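Local coordinates for aminotransferase, classes I and II (Silicibacter pomeroyi DSS-3, PDB 3H14), which probably catalyses pyridoxal-phosphate-dependent transamination, passing the amino group of L-aspartate to 2-oxoglutarate to give oxaloacetate and L-glutamate, at residues G119-I131 against P344-T356. Residues are numbered along the deposited sequence; the frame is centred on the assembly and turned at random.
Sequences GIGAPGYPSYRQI and PGLDFDPERGAGT
Arg129 reaches from helix 126-134 to two successive carbonyls of the loop after strand 340-344. Arg129 NH1 donates to Asp347 O at 2.9 Å. The bond from Arg129 NH2 to Phe348 O, 3.1 Å, is the straighter of the two. Both oxygens lie at the guanidinium edge, close to its plane, while CD of Pro350 sits over one face. With CG wedged between the backbone N and the carbonyl carbon (chi1 64°) and a bend at chi3, the side chain turns its flat end to the loop; NH2 also forms a salt bridge with Asp141. A leucine in its place would probably leave the carbonyls of Asp347 and Phe348 without these donors and Asp141 without its charged mate.

Phe348 O is gripped twice: Gly124 N reaches it at 3.1 Å, from the opposite face of its carbonyl plane to Arg129 NH2. The ring of Phe348 runs alongside Pro126, with Pro126 CD 3.6 Å from Phe348 CD1, and Gly124 O lies at the ring edge. Further along the loop, Arg352 holds Asp349 side-on, NE and NH2 both bonding OD2, with NE at 2.8 Å, while OD1 takes the backbone N of Arg352 in an Asx motif. That pair lies against Pro123, which follows a cis peptide bond, with Asp349 CB 4.0 Å from Pro123 CA.

The contact thus joins strand 117-122 and helix 126-134 of the seven-stranded sheet's domain, with the loop between them, to the loop between strands 340-344 and 356-360 of the smaller sheet, the large-to-small domain interface of a class-I, fold-type I aminotransferase.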
loop_
_atom_site.group_PDB
_atom_site.type_symbol
_atom_site.label_atom_id
_atom_site.label_comp_id
_atom_site.label_asym_id
_atom_site.label_seq_id
_atom_site.Cartn_x
_atom_site.Cartn_y
_atom_site.Cartn_z
ATOM N N GLY A 119 -3.704 -15.780 -4.950
ATOM C CA GLY A 119 -4.480 -14.840 -5.776
ATOM C C GLY A 119 -4.244 -13.406 -5.319
ATOM O O GLY A 119 -4.333 -13.098 -4.117
ATOM N N ILE A 120 -3.958 -12.524 -6.279
ATOM C CA ILE A 120 -3.739 -11.093 -6.010
ATOM C C ILE A 120 -4.399 -10.280 -7.115
ATOM O O ILE A 120 -4.267 -10.612 -8.284
ATOM C CB ILE A 120 -2.229 -10.749 -5.950
ATOM C CG1 ILE A 120 -1.493 -11.264 -7.189
ATOM C CG2 ILE A 120 -1.583 -11.393 -4.685
ATOM C CD1 ILE A 120 0.008 -11.008 -7.209
ATOM N N GLY A 121 -5.149 -9.260 -6.757
ATOM C CA GLY A 121 -5.826 -8.415 -7.784
ATOM C C GLY A 121 -4.861 -7.627 -8.625
ATOM O O GLY A 121 -3.820 -7.181 -8.130
ATOM N N ALA A 122 -5.181 -7.435 -9.913
ATOM C CA ALA A 122 -4.392 -6.585 -10.790
ATOM C C ALA A 122 -5.418 -5.578 -11.297
ATOM O O ALA A 122 -6.404 -5.997 -11.872
ATOM C CB ALA A 122 -3.791 -7.394 -11.964
ATOM N N PRO A 123 -5.231 -4.263 -11.056
ATOM C CA PRO A 123 -4.039 -3.598 -10.520
ATOM C C PRO A 123 -3.860 -3.846 -9.048
ATOM O O PRO A 123 -4.844 -3.979 -8.305
ATOM C CB PRO A 123 -4.337 -2.103 -10.738
ATOM C CG PRO A 123 -5.862 -2.040 -10.706
ATOM C CD PRO A 123 -6.317 -3.303 -11.344
ATOM N N GLY A 124 -2.605 -3.921 -8.641
ATOM C CA GLY A 124 -2.240 -4.018 -7.235
ATOM C C GLY A 124 -0.782 -3.647 -6.957
ATOM O O GLY A 124 -0.018 -3.269 -7.834
ATOM N N TYR A 125 -0.419 -3.743 -5.684
ATOM C CA TYR A 125 0.904 -3.371 -5.226
ATOM C C TYR A 125 1.936 -4.200 -5.964
ATOM O O TYR A 125 1.827 -5.431 -5.977
ATOM C CB TYR A 125 0.958 -3.627 -3.733
ATOM C CG TYR A 125 2.251 -3.288 -3.048
ATOM C CD1 TYR A 125 2.885 -2.081 -3.252
ATOM C CD2 TYR A 125 2.806 -4.173 -2.122
ATOM C CE1 TYR A 125 4.105 -1.789 -2.586
ATOM C CE2 TYR A 125 3.963 -3.877 -1.448
ATOM C CZ TYR A 125 4.611 -2.695 -1.688
ATOM O OH TYR A 125 5.780 -2.443 -0.986
ATOM N N PRO A 126 2.910 -3.542 -6.617
ATOM C CA PRO A 126 3.836 -4.267 -7.481
ATOM C C PRO A 126 4.652 -5.366 -6.792
ATOM O O PRO A 126 5.024 -6.327 -7.422
ATOM C CB PRO A 126 4.765 -3.143 -8.016
ATOM C CG PRO A 126 3.984 -1.935 -7.889
ATOM C CD PRO A 126 3.161 -2.081 -6.672
ATOM N N SER A 127 4.947 -5.190 -5.512
ATOM C CA SER A 127 5.792 -6.119 -4.803
ATOM C C SER A 127 5.098 -7.419 -4.433
ATOM O O SER A 127 5.789 -8.377 -4.147
ATOM C CB SER A 127 6.381 -5.480 -3.529
ATOM O OG SER A 127 7.391 -4.541 -3.875
ATOM N N TYR A 128 3.768 -7.479 -4.432
ATOM C CA TYR A 128 3.110 -8.741 -4.074
ATOM C C TYR A 128 3.587 -9.864 -4.968
ATOM O O TYR A 128 4.038 -10.903 -4.454
ATOM C CB TYR A 128 1.582 -8.708 -4.212
ATOM C CG TYR A 128 0.763 -7.812 -3.323
ATOM C CD1 TYR A 128 1.171 -7.442 -2.056
ATOM C CD2 TYR A 128 -0.509 -7.398 -3.750
ATOM C CE1 TYR A 128 0.388 -6.631 -1.281
ATOM C CE2 TYR A 128 -1.301 -6.607 -2.970
ATOM C CZ TYR A 128 -0.855 -6.215 -1.737
ATOM O OH TYR A 128 -1.672 -5.406 -0.979
ATOM N N ARG A 129 3.453 -9.696 -6.291
ATOM C CA ARG A 129 3.843 -10.756 -7.246
ATOM C C ARG A 129 5.323 -11.075 -7.172
ATOM O O ARG A 129 5.692 -12.224 -7.285
ATOM C CB ARG A 129 3.406 -10.481 -8.706
ATOM C CG ARG A 129 4.051 -9.270 -9.357
ATOM C CD ARG A 129 3.511 -9.074 -10.812
ATOM N NE ARG A 129 2.107 -8.697 -10.795
ATOM C CZ ARG A 129 1.660 -7.441 -10.762
ATOM N NH1 ARG A 129 2.500 -6.414 -10.787
ATOM N NH2 ARG A 129 0.351 -7.210 -10.722
ATOM N N GLN A 130 6.154 -10.070 -6.919
ATOM C CA GLN A 130 7.582 -10.271 -6.887
ATOM C C GLN A 130 8.057 -11.026 -5.643
ATOM O O GLN A 130 8.917 -11.899 -5.745
ATOM C CB GLN A 130 8.349 -8.925 -6.994
ATOM C CG GLN A 130 8.012 -8.059 -8.233
ATOM C CD GLN A 130 8.272 -8.736 -9.565
ATOM O OE1 GLN A 130 9.155 -9.586 -9.692
ATOM N NE2 GLN A 130 7.495 -8.353 -10.581
ATOM N N ILE A 131 7.551 -10.638 -4.489
ATOM C CA ILE A 131 7.867 -11.323 -3.210
ATOM C C ILE A 131 7.383 -12.765 -3.258
ATOM O O ILE A 131 8.099 -13.663 -2.859
ATOM C CB ILE A 131 7.243 -10.623 -2.002
ATOM C CG1 ILE A 131 7.878 -9.258 -1.780
ATOM C CG2 ILE A 131 7.387 -11.487 -0.681
ATOM C CD1 ILE A 131 7.135 -8.389 -0.709
ATOM N N PRO A 344 3.775 5.165 -14.420
ATOM C CA PRO A 344 3.005 4.374 -15.362
ATOM C C PRO A 344 2.302 3.194 -14.672
ATOM O O PRO A 344 2.808 2.672 -13.671
ATOM C CB PRO A 344 4.053 3.843 -16.327
ATOM C CG PRO A 344 5.241 4.644 -16.124
ATOM C CD PRO A 344 5.203 5.206 -14.771
ATOM N N GLY A 345 1.161 2.779 -15.217
ATOM C CA GLY A 345 0.394 1.697 -14.656
ATOM C C GLY A 345 0.978 0.300 -14.782
ATOM O O GLY A 345 0.519 -0.600 -14.071
ATOM N N LEU A 346 1.989 0.108 -15.645
ATOM C CA LEU A 346 2.514 -1.232 -15.927
ATOM C C LEU A 346 2.984 -2.014 -14.679
ATOM O O LEU A 346 2.770 -3.231 -14.612
ATOM C CB LEU A 346 3.636 -1.179 -16.960
ATOM C CG LEU A 346 3.191 -0.793 -18.369
ATOM C CD1 LEU A 346 3.414 0.720 -18.586
ATOM C CD2 LEU A 346 3.930 -1.611 -19.404
ATOM N N ASP A 347 3.579 -1.330 -13.698
ATOM C CA ASP A 347 4.010 -1.999 -12.433
ATOM C C ASP A 347 2.852 -2.616 -11.668
ATOM O O ASP A 347 3.053 -3.594 -10.940
ATOM C CB ASP A 347 4.709 -1.024 -11.471
ATOM C CG ASP A 347 6.150 -0.666 -11.886
ATOM O OD1 ASP A 347 6.872 -1.538 -12.486
ATOM O OD2 ASP A 347 6.552 0.504 -11.582
ATOM N N PHE A 348 1.658 -2.018 -11.780
ATOM C CA PHE A 348 0.496 -2.473 -11.034
ATOM C C PHE A 348 -0.312 -3.512 -11.797
ATOM O O PHE A 348 -0.946 -4.397 -11.172
ATOM C CB PHE A 348 -0.406 -1.295 -10.649
ATOM C CG PHE A 348 0.358 -0.140 -10.103
ATOM C CD1 PHE A 348 0.906 -0.207 -8.817
ATOM C CD2 PHE A 348 0.655 0.978 -10.911
ATOM C CE1 PHE A 348 1.664 0.832 -8.313
ATOM C CE2 PHE A 348 1.441 2.035 -10.405
ATOM C CZ PHE A 348 1.940 1.951 -9.111
ATOM N N ASP A 349 -0.302 -3.406 -13.122
ATOM C CA ASP A 349 -1.152 -4.242 -13.979
ATOM C C ASP A 349 -0.390 -4.455 -15.275
ATOM O O ASP A 349 -0.455 -3.633 -16.193
ATOM C CB ASP A 349 -2.529 -3.600 -14.181
ATOM C CG ASP A 349 -3.499 -4.499 -14.934
ATOM O OD1 ASP A 349 -3.040 -5.390 -15.660
ATOM O OD2 ASP A 349 -4.721 -4.287 -14.816
ATOM N N PRO A 350 0.414 -5.530 -15.337
ATOM C CA PRO A 350 1.221 -5.823 -16.512
ATOM C C PRO A 350 0.449 -6.025 -17.813
ATOM O O PRO A 350 0.996 -5.787 -18.872
ATOM C CB PRO A 350 1.968 -7.120 -16.103
ATOM C CG PRO A 350 2.014 -7.059 -14.622
ATOM C CD PRO A 350 0.686 -6.483 -14.249
ATOM N N GLU A 351 -0.798 -6.458 -17.742
ATOM C CA GLU A 351 -1.577 -6.718 -18.923
ATOM C C GLU A 351 -2.273 -5.460 -19.443
ATOM O O GLU A 351 -2.422 -5.332 -20.659
ATOM C CB GLU A 351 -2.647 -7.812 -18.649
ATOM N N ARG A 352 -2.766 -4.604 -18.540
ATOM C CA ARG A 352 -3.525 -3.405 -18.905
ATOM C C ARG A 352 -2.864 -2.078 -18.540
ATOM O O ARG A 352 -3.425 -1.007 -18.867
ATOM C CB ARG A 352 -4.887 -3.440 -18.268
ATOM C CG ARG A 352 -5.721 -4.645 -18.687
ATOM C CD ARG A 352 -7.066 -4.615 -17.995
ATOM N NE ARG A 352 -6.883 -4.797 -16.559
ATOM C CZ ARG A 352 -7.868 -5.001 -15.685
ATOM N NH1 ARG A 352 -9.136 -5.073 -16.102
ATOM N NH2 ARG A 352 -7.582 -5.147 -14.392
ATOM N N GLY A 353 -1.687 -2.112 -17.900
ATOM C CA GLY A 353 -1.069 -0.877 -17.358
ATOM C C GLY A 353 -0.515 0.114 -18.382
ATOM O O GLY A 353 -0.144 1.271 -18.053
ATOM N N ALA A 354 -0.371 -0.338 -19.619
ATOM C CA ALA A 354 0.129 0.538 -20.687
ATOM C C ALA A 354 -0.871 1.658 -20.927
ATOM O O ALA A 354 -0.522 2.713 -21.506
ATOM C CB ALA A 354 0.373 -0.235 -21.953
ATOM N N GLY A 355 -2.112 1.423 -20.535
ATOM C CA GLY A 355 -3.189 2.422 -20.666
ATOM C C GLY A 355 -3.605 3.121 -19.401
ATOM O O GLY A 355 -4.687 3.728 -19.340
ATOM N N THR A 356 -2.788 3.009 -18.333
ATOM C CA THR A 356 -3.157 3.637 -17.084
ATOM C C THR A 356 -1.964 4.396 -16.455
ATOM O O THR A 356 -0.813 4.155 -16.797
ATOM C CB THR A 356 -3.739 2.614 -16.056
ATOM O OG1 THR A 356 -2.715 1.673 -15.690
ATOM C CG2 THR A 356 -4.918 1.789 -16.652
#